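Local structure of nucleoside phosphorylase, putative (Trypanosoma brucei, 3BJE) at residues G30-L35 / H108-Y113; H34-S39 / A69-R74; D40-R45 / T89-G94; I46-D51 / I102-I107; S139-I144 / L305-G310. The protein catalyses the phosphorolysis of uridine to uracil and ribose 1-phosphate, working as a homodimer. One frame throughout, in Å; residues are numbered along the deposited sequence. Where two conformers were deposited one is given.

Contact 1 (G30-L35 / H108-Y113); sequences GTTLHL and HALKEY. With R1P (1-O-phosphono-alpha-D-ribofuranose), chain E.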
# COMPACT_ATOMS: atom_id res chain seq x y z
N GLY A 30 4.53 -4.71 24.71
CA GLY A 30 4.50 -3.27 24.50
C GLY A 30 4.77 -2.83 23.07
O GLY A 30 5.08 -1.65 22.83
N THR A 31 4.69 -3.76 22.11
CA THR A 31 4.85 -3.41 20.69
C THR A 31 3.51 -3.17 20.00
O THR A 31 2.50 -3.78 20.34
CB THR A 31 5.60 -4.49 19.87
OG1 THR A 31 4.84 -5.71 19.85
CG2 THR A 31 6.97 -4.76 20.46
N THR A 32 3.54 -2.26 19.04
CA THR A 32 2.44 -2.06 18.11
C THR A 32 2.35 -3.25 17.13
O THR A 32 3.20 -4.17 17.13
CB THR A 32 2.58 -0.70 17.38
OG1 THR A 32 3.96 -0.40 17.09
CG2 THR A 32 2.03 0.40 18.27
N LEU A 33 1.29 -3.27 16.32
CA LEU A 33 0.92 -4.45 15.55
C LEU A 33 1.80 -4.75 14.34
O LEU A 33 2.09 -5.93 14.07
CB LEU A 33 -0.52 -4.31 15.08
CG LEU A 33 -1.19 -5.50 14.42
CD1 LEU A 33 -1.13 -6.74 15.33
CD2 LEU A 33 -2.64 -5.14 14.11
N HIS A 34 2.21 -3.73 13.62
CA HIS A 34 3.00 -3.90 12.39
C HIS A 34 4.45 -3.53 12.59
O HIS A 34 5.35 -4.30 12.28
CB HIS A 34 2.39 -3.07 11.24
CG HIS A 34 0.98 -3.46 10.92
ND1 HIS A 34 -0.11 -2.90 11.54
CD2 HIS A 34 0.49 -4.36 10.04
CE1 HIS A 34 -1.22 -3.47 11.09
NE2 HIS A 34 -0.88 -4.35 10.16
N LEU A 35 4.66 -2.33 13.12
CA LEU A 35 5.96 -1.87 13.56
C LEU A 35 6.23 -2.46 14.94
O LEU A 35 5.56 -2.12 15.92
CB LEU A 35 5.98 -0.34 13.61
CG LEU A 35 7.19 0.31 14.25
CD1 LEU A 35 8.51 0.04 13.45
CD2 LEU A 35 6.92 1.79 14.45
N HIS A 108 2.66 7.30 16.43
CA HIS A 108 1.84 8.16 17.30
C HIS A 108 1.54 7.51 18.64
O HIS A 108 1.77 8.14 19.68
CB HIS A 108 0.56 8.58 16.58
CG HIS A 108 -0.30 9.51 17.37
ND1 HIS A 108 0.21 10.62 18.02
CD2 HIS A 108 -1.64 9.50 17.63
CE1 HIS A 108 -0.78 11.24 18.64
NE2 HIS A 108 -1.90 10.58 18.43
N ALA A 109 1.11 6.25 18.61
CA ALA A 109 0.85 5.51 19.84
C ALA A 109 2.14 5.27 20.65
O ALA A 109 2.16 5.43 21.87
CB ALA A 109 0.13 4.17 19.52
N LEU A 110 3.22 4.89 19.98
CA LEU A 110 4.47 4.68 20.70
C LEU A 110 4.99 5.95 21.41
O LEU A 110 5.55 5.87 22.51
CB LEU A 110 5.54 4.11 19.78
CG LEU A 110 5.27 2.68 19.32
CD1 LEU A 110 6.28 2.29 18.26
CD2 LEU A 110 5.35 1.69 20.48
N LYS A 111 4.79 7.10 20.78
CA LYS A 111 5.27 8.35 21.36
C LYS A 111 4.31 8.98 22.36
O LYS A 111 4.75 9.63 23.31
CB LYS A 111 5.60 9.34 20.26
CG LYS A 111 6.90 8.96 19.55
CD LYS A 111 8.14 9.30 20.41
CE LYS A 111 9.40 8.62 19.88
NZ LYS A 111 10.59 8.89 20.72
N GLU A 112 3.01 8.82 22.15
CA GLU A 112 2.03 9.59 22.93
C GLU A 112 1.03 8.77 23.75
O GLU A 112 0.28 9.34 24.55
CB GLU A 112 1.31 10.59 22.03
CG GLU A 112 2.23 11.63 21.44
CD GLU A 112 1.49 12.75 20.75
OE1 GLU A 112 0.62 13.39 21.41
OE2 GLU A 112 1.79 13.03 19.57
N TYR A 113 1.02 7.45 23.59
CA TYR A 113 0.23 6.61 24.50
C TYR A 113 1.16 6.06 25.58
O TYR A 113 2.10 5.32 25.29
CB TYR A 113 -0.50 5.47 23.78
CG TYR A 113 -1.43 4.72 24.71
CD1 TYR A 113 -2.59 5.32 25.18
CD2 TYR A 113 -1.13 3.44 25.15
CE1 TYR A 113 -3.44 4.65 26.04
CE2 TYR A 113 -1.98 2.75 26.02
CZ TYR A 113 -3.12 3.37 26.46
OH TYR A 113 -3.97 2.72 27.33
C5 R1P E . -3.03 -5.64 7.75
O5 R1P E . -2.52 -6.16 8.98
C4 R1P E . -2.81 -6.66 6.64
O4 R1P E . -3.41 -7.93 6.96
C1 R1P E . -4.43 -8.30 6.02
C2 R1P E . -4.79 -6.95 5.39
O2 R1P E . -5.51 -7.05 4.15
C3 R1P E . -3.45 -6.23 5.33
O3 R1P E . -2.63 -6.70 4.24
O1 R1P E . -4.02 -9.37 5.10
P R1P E . -2.67 -10.27 5.14
O1P R1P E . -1.63 -9.16 4.89
O2P R1P E . -2.78 -11.25 3.98
O3P R1P E . -2.67 -10.90 6.50
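L110, on the last turn of helix 97-112, lays its two methyls against G30, T32 and L35, joining the N-terminal loop to a helix of the nucleoside phosphorylase fold. No hydrogen bond crosses between the two segments. L110 sets CG anti to its carbonyl carbon (chi1 -69°), and its two branches then find different partners. CD1 meets T32 OG1 at 3.7 Å and L35 CD2 at 3.9 Å, the side chains crossing obliquely. CD2 lies 4.1 Å from G30 O and 4.2 Å from T32 CG2, so the isobutyl group touches both branches of the threonine. A109 CB stands 4.4 Å from T32 CG2, beside the leucine. The threonine is fixed by its own loop: OG1, placed between N and the carbonyl carbon, donates to L35 O at 2.6 Å in the carbonyl plane, closing the chain on itself next to L110 CD1. L35 N and H34 ND1 are both hydrogen-bonded to the carboxylate of E106, one turn back on the same helix. The bond to ND1 is consistent with a set rotation of the H34 ring at the dimer interface, where F250 of the second subunit meets it edge-to-face. The other ring nitrogen faces a ribose 1-phosphate bound largely by the second subunit: H34 NE2 is hydrogen-bonded to the sugar O5 at 2.7 Å, with O5 in the ring plane.

Contact 2 (H34-S39 / A69-R74); sequences HLKCKS and ASRDHR. With R1P (1-O-phosphono-alpha-D-ribofuranose), chain E.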
# COMPACT_ATOMS: atom_id res chain seq x y z
N HIS A 34 2.21 -3.73 13.62
CA HIS A 34 3.00 -3.90 12.39
C HIS A 34 4.45 -3.53 12.59
O HIS A 34 5.35 -4.30 12.28
CB HIS A 34 2.39 -3.07 11.24
CG HIS A 34 0.98 -3.46 10.92
ND1 HIS A 34 -0.11 -2.90 11.54
CD2 HIS A 34 0.49 -4.36 10.04
CE1 HIS A 34 -1.22 -3.47 11.09
NE2 HIS A 34 -0.88 -4.35 10.16
N LEU A 35 4.66 -2.33 13.12
CA LEU A 35 5.96 -1.87 13.56
C LEU A 35 6.23 -2.46 14.94
O LEU A 35 5.56 -2.12 15.92
CB LEU A 35 5.98 -0.34 13.61
CG LEU A 35 7.19 0.31 14.25
CD1 LEU A 35 8.51 0.04 13.45
CD2 LEU A 35 6.92 1.79 14.45
N LYS A 36 7.17 -3.40 15.01
CA LYS A 36 7.41 -4.16 16.23
C LYS A 36 8.46 -3.50 17.10
O LYS A 36 9.52 -4.06 17.39
CB LYS A 36 7.77 -5.61 15.88
CG LYS A 36 6.63 -6.36 15.19
CD LYS A 36 5.40 -6.42 16.09
CE LYS A 36 4.46 -7.52 15.69
NZ LYS A 36 3.20 -7.45 16.50
N CYS A 37 8.11 -2.30 17.53
CA CYS A 37 9.00 -1.42 18.27
C CYS A 37 8.29 -1.00 19.55
O CYS A 37 7.07 -0.87 19.57
CB CYS A 37 9.30 -0.20 17.41
SG CYS A 37 10.47 0.96 18.10
N LYS A 38 9.06 -0.84 20.63
CA LYS A 38 8.50 -0.42 21.92
C LYS A 38 8.78 1.06 22.09
O LYS A 38 9.69 1.59 21.45
CB LYS A 38 9.15 -1.21 23.07
CG LYS A 38 9.17 -2.71 22.85
CD LYS A 38 9.60 -3.46 24.10
CE LYS A 38 9.77 -4.94 23.82
NZ LYS A 38 11.05 -5.21 23.11
N SER A 39 8.04 1.74 22.97
CA SER A 39 8.20 3.20 23.12
C SER A 39 9.66 3.60 23.33
O SER A 39 10.15 4.56 22.72
CB SER A 39 7.38 3.74 24.28
OG SER A 39 5.98 3.65 24.02
N ALA A 69 18.57 -1.17 19.43
CA ALA A 69 17.27 -1.81 19.27
C ALA A 69 17.02 -2.01 17.79
O ALA A 69 17.35 -1.15 16.99
CB ALA A 69 16.17 -0.94 19.87
N SER A 70 16.48 -3.16 17.43
CA SER A 70 16.11 -3.45 16.06
C SER A 70 15.24 -4.69 16.00
O SER A 70 15.41 -5.63 16.81
CB SER A 70 17.35 -3.68 15.19
OG SER A 70 18.10 -4.78 15.67
N ARG A 71 14.30 -4.68 15.07
CA ARG A 71 13.42 -5.82 14.87
C ARG A 71 12.80 -5.76 13.49
O ARG A 71 12.59 -4.68 12.95
CB ARG A 71 12.33 -5.87 15.96
CG ARG A 71 11.52 -7.15 15.93
CD ARG A 71 10.69 -7.35 17.18
NE ARG A 71 9.59 -8.28 16.91
CZ ARG A 71 8.61 -8.58 17.76
NH1 ARG A 71 8.57 -8.03 18.97
NH2 ARG A 71 7.65 -9.43 17.40
N ASP A 72 12.50 -6.94 12.93
CA ASP A 72 11.94 -7.08 11.59
C ASP A 72 10.58 -7.79 11.65
O ASP A 72 10.43 -8.73 12.44
CB ASP A 72 12.89 -7.90 10.72
CG ASP A 72 14.27 -7.29 10.60
OD1 ASP A 72 14.51 -6.16 11.10
OD2 ASP A 72 15.14 -7.93 9.97
N HIS A 73 9.63 -7.35 10.84
CA HIS A 73 8.29 -7.98 10.74
C HIS A 73 7.54 -7.52 9.49
O HIS A 73 7.43 -6.33 9.28
CB HIS A 73 7.48 -7.60 11.98
CG HIS A 73 6.07 -8.10 11.95
ND1 HIS A 73 5.77 -9.45 11.98
CD2 HIS A 73 4.89 -7.45 11.88
CE1 HIS A 73 4.46 -9.60 11.93
NE2 HIS A 73 3.90 -8.40 11.88
N ARG A 74 6.97 -8.45 8.70
CA ARG A 74 6.34 -8.10 7.42
C ARG A 74 7.31 -7.18 6.60
O ARG A 74 8.52 -7.42 6.59
CB ARG A 74 4.98 -7.42 7.64
CG ARG A 74 3.82 -8.34 7.98
CD ARG A 74 2.63 -7.48 8.45
NE ARG A 74 1.41 -8.23 8.74
CZ ARG A 74 0.59 -8.72 7.81
NH1 ARG A 74 0.87 -8.55 6.53
NH2 ARG A 74 -0.51 -9.39 8.17
C5 R1P E . -3.03 -5.64 7.75
O5 R1P E . -2.52 -6.16 8.98
C4 R1P E . -2.81 -6.66 6.64
O4 R1P E . -3.41 -7.93 6.96
C1 R1P E . -4.43 -8.30 6.02
C2 R1P E . -4.79 -6.95 5.39
O2 R1P E . -5.51 -7.05 4.15
C3 R1P E . -3.45 -6.23 5.33
O3 R1P E . -2.63 -6.70 4.24
O1 R1P E . -4.02 -9.37 5.10
P R1P E . -2.67 -10.27 5.14
O1P R1P E . -1.63 -9.16 4.89
O2P R1P E . -2.78 -11.25 3.98
O3P R1P E . -2.67 -10.90 6.50
O HOH W 1 9.43 -4.01 13.09
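K36 drapes its aliphatic chain over two residues of strand 69-73, R71 and H73. Its CB rests on one face of the R71 guanidinium, 3.4 Å from R71 NE. The arginine reaches this place with CG anti to its backbone N (chi1 -171°) and a chain extended from CG to NE; its NH1 forms a salt bridge with D29. Further out, K36 CG packs against H73 CB at 3.5 Å; a bend at chi2 (-60°) then turns CD, and CE comes over the imidazole face, a CH-pi contact 4.0 Å from the ring centroid. R74 CG lies over the opposite face, toward the rim, and H34 O lies in the ring plane, at the edge. K36 NZ is hydrogen-bonded to L33 O. Between the backbones, K36 N donates to a water that donates in turn to R71 O, bridging the inverse gamma turn centred on K36 to the strand. At the strand end, R74 passes H34, its CD 4.1 Å from H34 CD2. Its guanidinium lies with the phosphorus at its edge: NH1 donates to O1P and NH2 to O3P, each at 3.1 Å. A histidine and an arginine lent to the neighbour's ribose phosphate are characteristic of the shared, two-subunit active site of this phosphorylase family.

Contact 3 (D40-R45 / T89-G94); sequences DELADR and TVISTG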
# COMPACT_ATOMS: atom_id res chain seq x y z
N ASP A 40 10.36 2.88 24.21
CA ASP A 40 11.71 3.28 24.59
C ASP A 40 12.77 2.93 23.56
O ASP A 40 13.94 3.25 23.74
CB ASP A 40 12.09 2.79 26.01
CG ASP A 40 12.28 1.27 26.11
OD1 ASP A 40 12.09 0.52 25.14
OD2 ASP A 40 12.62 0.83 27.24
N GLU A 41 12.36 2.26 22.48
CA GLU A 41 13.25 1.90 21.38
C GLU A 41 13.18 2.81 20.18
O GLU A 41 13.94 2.63 19.25
CB GLU A 41 12.93 0.49 20.90
CG GLU A 41 13.19 -0.55 21.95
CD GLU A 41 12.79 -1.94 21.51
OE1 GLU A 41 11.80 -2.09 20.76
OE2 GLU A 41 13.49 -2.89 21.93
N LEU A 42 12.26 3.77 20.19
CA LEU A 42 12.00 4.62 19.04
C LEU A 42 12.52 6.03 19.31
O LEU A 42 12.13 6.65 20.30
CB LEU A 42 10.49 4.67 18.78
CG LEU A 42 10.01 5.54 17.61
CD1 LEU A 42 10.60 5.02 16.32
CD2 LEU A 42 8.48 5.54 17.60
N ALA A 43 13.38 6.54 18.43
CA ALA A 43 13.91 7.91 18.53
C ALA A 43 12.87 8.93 18.07
O ALA A 43 11.92 8.60 17.36
CB ALA A 43 15.19 8.05 17.70
N ASP A 44 13.06 10.18 18.47
CA ASP A 44 12.23 11.30 17.99
C ASP A 44 12.51 11.65 16.53
O ASP A 44 11.67 12.26 15.87
CB ASP A 44 12.47 12.56 18.82
CG ASP A 44 11.97 12.45 20.25
OD1 ASP A 44 11.20 11.54 20.56
OD2 ASP A 44 12.37 13.31 21.07
N ARG A 45 13.69 11.26 16.07
CA ARG A 45 14.13 11.54 14.71
C ARG A 45 14.14 10.24 13.91
O ARG A 45 14.83 9.29 14.28
CB ARG A 45 15.52 12.18 14.72
CG ARG A 45 15.54 13.62 15.19
CD ARG A 45 16.94 14.20 15.12
NE ARG A 45 16.99 15.61 15.50
CZ ARG A 45 16.95 16.06 16.75
NH1 ARG A 45 17.01 17.36 16.98
NH2 ARG A 45 16.86 15.22 17.78
N THR A 89 16.25 6.70 14.34
CA THR A 89 15.66 5.40 14.00
C THR A 89 15.39 5.38 12.49
O THR A 89 14.86 6.35 11.94
CB THR A 89 14.31 5.16 14.74
OG1 THR A 89 14.54 5.17 16.15
CG2 THR A 89 13.67 3.82 14.34
N VAL A 90 15.78 4.29 11.82
CA VAL A 90 15.40 4.08 10.41
C VAL A 90 14.32 3.00 10.42
O VAL A 90 14.47 2.00 11.13
CB VAL A 90 16.60 3.71 9.48
CG1 VAL A 90 17.38 2.50 9.99
CG2 VAL A 90 16.12 3.50 8.03
N ILE A 91 13.24 3.25 9.68
CA ILE A 91 12.10 2.35 9.56
C ILE A 91 11.77 2.13 8.09
O ILE A 91 11.64 3.12 7.33
CB ILE A 91 10.83 2.93 10.23
CG1 ILE A 91 11.06 3.12 11.73
CG2 ILE A 91 9.62 2.03 9.98
CD1 ILE A 91 9.92 3.84 12.46
N SER A 92 11.64 0.87 7.68
CA SER A 92 11.05 0.58 6.39
C SER A 92 9.54 0.47 6.52
O SER A 92 9.04 -0.18 7.42
CB SER A 92 11.62 -0.70 5.76
OG SER A 92 11.37 -1.86 6.52
N THR A 93 8.85 1.11 5.58
CA THR A 93 7.41 1.15 5.60
C THR A 93 6.76 0.21 4.61
O THR A 93 5.57 -0.05 4.71
CB THR A 93 6.93 2.57 5.28
OG1 THR A 93 7.33 2.92 3.95
CG2 THR A 93 7.53 3.60 6.26
N GLY A 94 7.54 -0.29 3.66
CA GLY A 94 6.97 -0.95 2.50
C GLY A 94 6.34 0.12 1.61
O GLY A 94 6.48 1.31 1.85
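A43 and T89 meet where the loop ahead of strand 45-49 reaches strand 86-92, the parallel neighbour of strand 45-49 in the central sheet region of the phosphorylase fold. Two hydrogen bonds join the segments. A43 N donates to T89 OG1 at 2.9 Å, nearly straight at 167°, so a side-chain oxygen serves this amide just before the regular sheet bonding begins. T89 sets OG1 anti to its carbonyl carbon (chi1 -61°), which brings the hydroxyl beside its own N and toward A43; the same OG1 is also hydrogen-bonded to T80 OG1 on the adjoining strand 76-83. T89 N donates to R45 O at 3.0 Å, nearly along the C=O axis. E41 O is taken up by T80 OG1, while L42 O and the D44 carboxylate share K111 NZ, a hydrogen bond and a salt bridge that tie the loop to helix 97-112. Apolar contact seals the buried side: L42 crosses T89 at about a right angle, its CD1 3.8 Å from T89 CG2 and 4.1 Å from I91 CD1. Where strand 86-92 ends, the chain turns toward the calcium site: T93 O accepts from ND2 of N99, a calcium-site residue. With V49 O as a weak second partner, T93 OG1 donates to G94 O at 2.8 Å, on a lone pair in the carbonyl plane.

Contact 4 (I46-D51 / I102-I107); sequences IIFVGD and IVLNEI. With R1P (1-O-phosphono-alpha-D-ribofuranose), chain C.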
# COMPACT_ATOMS: atom_id res chain seq x y z
N ILE A 46 13.38 10.22 12.82
CA ILE A 46 13.11 9.01 12.05
C ILE A 46 13.31 9.21 10.56
O ILE A 46 12.88 10.20 10.00
CB ILE A 46 11.63 8.57 12.28
CG1 ILE A 46 11.37 8.31 13.77
CG2 ILE A 46 11.28 7.32 11.45
CD1 ILE A 46 9.89 8.13 14.18
N ILE A 47 14.00 8.25 9.94
CA ILE A 47 14.04 8.16 8.49
C ILE A 47 13.13 7.03 8.04
O ILE A 47 13.25 5.93 8.55
CB ILE A 47 15.44 7.87 7.97
CG1 ILE A 47 16.38 8.99 8.37
CG2 ILE A 47 15.41 7.75 6.45
CD1 ILE A 47 17.82 8.74 7.99
N PHE A 48 12.23 7.32 7.10
CA PHE A 48 11.39 6.31 6.45
C PHE A 48 12.05 5.91 5.14
O PHE A 48 12.50 6.76 4.35
CB PHE A 48 10.02 6.86 6.10
CG PHE A 48 9.03 6.94 7.22
CD1 PHE A 48 9.16 6.25 8.41
CD2 PHE A 48 7.88 7.66 7.01
CE1 PHE A 48 8.18 6.34 9.38
CE2 PHE A 48 6.90 7.75 7.96
CZ PHE A 48 7.05 7.10 9.15
N VAL A 49 12.09 4.62 4.87
CA VAL A 49 12.47 4.11 3.56
C VAL A 49 11.39 3.15 3.12
O VAL A 49 10.75 2.53 3.93
CB VAL A 49 13.83 3.39 3.59
CG1 VAL A 49 14.93 4.39 3.94
CG2 VAL A 49 13.82 2.21 4.58
N GLY A 50 11.15 3.00 1.83
CA GLY A 50 10.14 2.05 1.41
C GLY A 50 10.65 0.62 1.44
O GLY A 50 9.96 -0.31 1.89
N ASP A 51 11.85 0.44 0.92
CA ASP A 51 12.46 -0.86 0.72
C ASP A 51 13.10 -1.36 2.01
O ASP A 51 14.01 -0.70 2.53
CB ASP A 51 13.52 -0.71 -0.37
CG ASP A 51 14.18 -2.03 -0.75
OD1 ASP A 51 13.92 -3.08 -0.13
OD2 ASP A 51 15.01 -2.00 -1.68
N ILE A 102 -0.49 3.17 8.41
CA ILE A 102 -0.22 2.20 9.45
C ILE A 102 0.93 2.65 10.35
O ILE A 102 0.82 2.73 11.58
CB ILE A 102 0.10 0.83 8.84
CG1 ILE A 102 -1.18 0.21 8.28
CG2 ILE A 102 0.73 -0.10 9.89
CD1 ILE A 102 -0.95 -1.01 7.40
N VAL A 103 2.07 2.92 9.75
CA VAL A 103 3.26 3.20 10.52
C VAL A 103 3.15 4.51 11.33
O VAL A 103 3.61 4.57 12.48
CB VAL A 103 4.50 3.20 9.60
CG1 VAL A 103 5.77 3.62 10.36
CG2 VAL A 103 4.71 1.79 9.02
N LEU A 104 2.59 5.57 10.73
CA LEU A 104 2.42 6.81 11.48
C LEU A 104 1.44 6.68 12.66
O LEU A 104 1.68 7.29 13.71
CB LEU A 104 2.02 7.99 10.59
CG LEU A 104 3.17 8.62 9.80
CD1 LEU A 104 2.57 9.70 8.89
CD2 LEU A 104 4.26 9.19 10.68
N ASN A 105 0.36 5.92 12.51
CA ASN A 105 -0.53 5.66 13.65
C ASN A 105 0.21 4.96 14.78
O ASN A 105 0.04 5.30 15.96
CB ASN A 105 -1.73 4.81 13.22
CG ASN A 105 -2.90 5.64 12.77
OD1 ASN A 105 -3.75 5.97 13.59
ND2 ASN A 105 -2.93 6.00 11.48
N GLU A 106 1.06 4.00 14.42
CA GLU A 106 1.78 3.24 15.41
C GLU A 106 2.89 4.06 16.07
O GLU A 106 3.05 3.98 17.29
CB GLU A 106 2.24 1.90 14.83
CG GLU A 106 1.03 1.06 14.43
CD GLU A 106 1.35 -0.32 13.89
OE1 GLU A 106 2.53 -0.69 13.81
OE2 GLU A 106 0.39 -1.03 13.54
N ILE A 107 3.59 4.88 15.29
CA ILE A 107 4.55 5.84 15.87
C ILE A 107 3.83 6.80 16.84
O ILE A 107 4.33 7.11 17.93
CB ILE A 107 5.29 6.64 14.76
CG1 ILE A 107 6.31 5.74 14.04
CG2 ILE A 107 5.98 7.90 15.35
CD1 ILE A 107 6.80 6.33 12.71
C5 R1P C . 7.93 1.60 -5.92
O5 R1P C . 8.95 0.96 -6.69
C4 R1P C . 8.48 2.08 -4.59
O4 R1P C . 9.68 2.85 -4.76
C1 R1P C . 9.52 4.17 -4.23
C2 R1P C . 8.00 4.38 -4.25
O2 R1P C . 7.48 5.47 -3.45
C3 R1P C . 7.50 2.99 -3.86
O3 R1P C . 7.61 2.74 -2.44
O1 R1P C . 10.15 4.36 -2.92
P R1P C . 11.12 3.34 -2.10
O1P R1P C . 10.13 2.20 -1.84
O2P R1P C . 11.49 4.13 -0.85
O3P R1P C . 12.26 2.92 -2.97
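Apolar strand-on-helix packing brings I46 and F48 of strand 45-49 against V103, L104 and I107 of helix 97-112, in the buried core of the subunit. The helix runs nearly antiparallel to the strand, at 160°, with the two axes 12.1 Å apart. Side chains from both elements span that gap, mostly meeting tip to tip. F48 carries most of the contact. Its ring takes I107 CD1 at the edge, in plane, 3.6 Å from CE1, while L104 CD2 comes to CZ at 3.8 Å, also near the ring plane. V103 CG1, anti to its backbone N (chi1 175°), meets CE1 tip to tip at 3.8 Å. I46 CD1 reaches I107 CD1 at 3.9 Å, so one isoleucine methyl serves both strand residues. This is a helix covering strands 45-49 and 86-92 on one side in the alpha/beta fold of nucleoside phosphorylases, with I91 of strand 86-92 filling in beside it. On the strand's other side, I47 and V49 meet helix 54-59. Beyond V49 the strand ends at G50 and D51 of the ribose 1-phosphate pocket. G50 N donates to phosphate O2P at 2.9 Å, and O1P lies so close that a CB on G50 would collide with it. D51 OD1 caps G53 N ahead of helix 54-59.

Contact 5 (S139-I144 / L305-G310); sequences STMKII and LGYQAG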
# COMPACT_ATOMS: atom_id res chain seq x y z
N SER A 139 6.42 18.91 18.11
CA SER A 139 7.43 19.46 17.23
C SER A 139 8.78 18.79 17.40
O SER A 139 9.68 19.00 16.59
CB SER A 139 7.54 20.98 17.41
OG SER A 139 8.11 21.29 18.66
N THR A 140 8.93 18.00 18.47
CA THR A 140 10.15 17.22 18.69
C THR A 140 10.29 16.08 17.70
O THR A 140 11.40 15.57 17.49
CB THR A 140 10.23 16.67 20.14
OG1 THR A 140 9.18 15.72 20.38
CG2 THR A 140 10.16 17.82 21.16
N MET A 141 9.19 15.66 17.08
CA MET A 141 9.24 14.59 16.10
C MET A 141 9.67 15.14 14.75
O MET A 141 9.07 16.09 14.24
CB MET A 141 7.87 13.93 15.97
CG MET A 141 7.36 13.30 17.28
SD MET A 141 8.45 11.99 17.90
CE MET A 141 8.53 10.89 16.47
N LYS A 142 10.71 14.53 14.19
CA LYS A 142 11.24 14.88 12.88
C LYS A 142 11.27 13.59 12.04
O LYS A 142 11.94 12.64 12.41
CB LYS A 142 12.67 15.42 12.98
CG LYS A 142 12.98 16.30 14.18
CD LYS A 142 12.32 17.62 14.11
CE LYS A 142 12.84 18.52 15.24
NZ LYS A 142 12.25 19.88 15.16
N ILE A 143 10.55 13.58 10.93
CA ILE A 143 10.40 12.38 10.10
C ILE A 143 10.73 12.72 8.65
O ILE A 143 10.10 13.59 8.06
CB ILE A 143 8.97 11.83 10.19
CG1 ILE A 143 8.60 11.60 11.67
CG2 ILE A 143 8.80 10.54 9.35
CD1 ILE A 143 7.16 11.14 11.91
N ILE A 144 11.73 12.05 8.08
CA ILE A 144 12.10 12.28 6.70
C ILE A 144 12.11 10.98 5.91
O ILE A 144 12.78 10.03 6.26
CB ILE A 144 13.48 12.96 6.57
CG1 ILE A 144 13.52 14.24 7.42
CG2 ILE A 144 13.81 13.29 5.06
CD1 ILE A 144 14.87 14.92 7.44
N LEU A 305 -0.73 15.65 13.07
CA LEU A 305 -0.25 15.35 14.43
C LEU A 305 0.67 16.42 15.02
O LEU A 305 0.99 16.36 16.20
CB LEU A 305 0.51 14.02 14.46
CG LEU A 305 -0.30 12.78 14.14
CD1 LEU A 305 0.63 11.58 14.13
CD2 LEU A 305 -1.42 12.64 15.15
N GLY A 306 1.07 17.39 14.21
CA GLY A 306 2.05 18.38 14.62
C GLY A 306 3.50 17.93 14.58
O GLY A 306 4.37 18.61 15.14
N TYR A 307 3.78 16.82 13.92
CA TYR A 307 5.13 16.33 13.75
C TYR A 307 5.73 16.96 12.50
O TYR A 307 5.01 17.16 11.51
CB TYR A 307 5.16 14.81 13.58
CG TYR A 307 4.58 13.98 14.72
CD1 TYR A 307 4.23 14.54 15.95
CD2 TYR A 307 4.43 12.60 14.58
CE1 TYR A 307 3.73 13.76 16.98
CE2 TYR A 307 3.91 11.80 15.62
CZ TYR A 307 3.56 12.39 16.81
OH TYR A 307 3.06 11.61 17.85
N GLN A 308 7.02 17.27 12.52
CA GLN A 308 7.70 17.87 11.37
C GLN A 308 8.10 16.76 10.43
O GLN A 308 8.82 15.84 10.83
CB GLN A 308 8.94 18.62 11.82
CG GLN A 308 8.65 19.66 12.89
CD GLN A 308 9.79 20.66 13.04
OE1 GLN A 308 10.90 20.45 12.53
NE2 GLN A 308 9.51 21.77 13.72
N ALA A 309 7.64 16.83 9.18
CA ALA A 309 7.93 15.78 8.22
C ALA A 309 8.28 16.35 6.85
O ALA A 309 7.92 17.47 6.50
CB ALA A 309 6.77 14.80 8.11
N GLY A 310 8.98 15.52 6.07
CA GLY A 310 9.24 15.81 4.67
C GLY A 310 9.79 14.60 3.95
O GLY A 310 9.76 13.49 4.44
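M141 lies alongside Y307, both side chains pointing the same way, at the start of the parallel pairing of strands 142-151 and 308-318. Its CB stands over Y307 CG at 3.5 Å. CG, anti to the carbonyl carbon (chi1 -61°), sits over the middle of the ring, 3.6 Å from the centroid, as a CH-pi contact. Bends at chi2 and chi3 follow: SD is 5.0 Å from the centroid, a Met-aromatic contact, with K111 CD beside it, and CE ends near D44 O. L305 CB covers the opposite ring face. Sheet bonding then takes over: Q308 N donates to M141 O, I143 N to Q308 O at 2.8 Å, and G310 N to I143 O. K142 and Q308 run side by side, NZ donating to S139 O at 3.1 Å and weakly to Q308 OE1, whose stronger partner is N214. The buried tyrosine thus has apolar cover on both faces, while its polar tip is satisfied by two helix 97-112 side chains, hydrogen-bonded to E112 OE2 and H108 ND1.

How the contacts relate
Contacts 1 and 2 share H34 and L35, so the loop that rests on L110 also lies over strand 69-73, and L110 O is 2.7 Å from S39 OG; H34 and R74 together reach the ribose 1-phosphate of the second subunit's site. Contact 4 supplies E106, the partner of H34, and its G50 N binds the phosphate of the ribose 1-phosphate in this subunit's own site. A salt bridge of 2.7 Å, K111 NZ to D44 OD1, ties contact 1 to contact 3. Contacts 3 and 4 have centres 7 Å apart and meet along adjacent strands. Contact 5 continues the sheet: I46 N is 2.8 Å from K142 O. It also meets contact 1 through Y307, whereas contacts 2 and 5 do not touch, their centres about 20 Å apart.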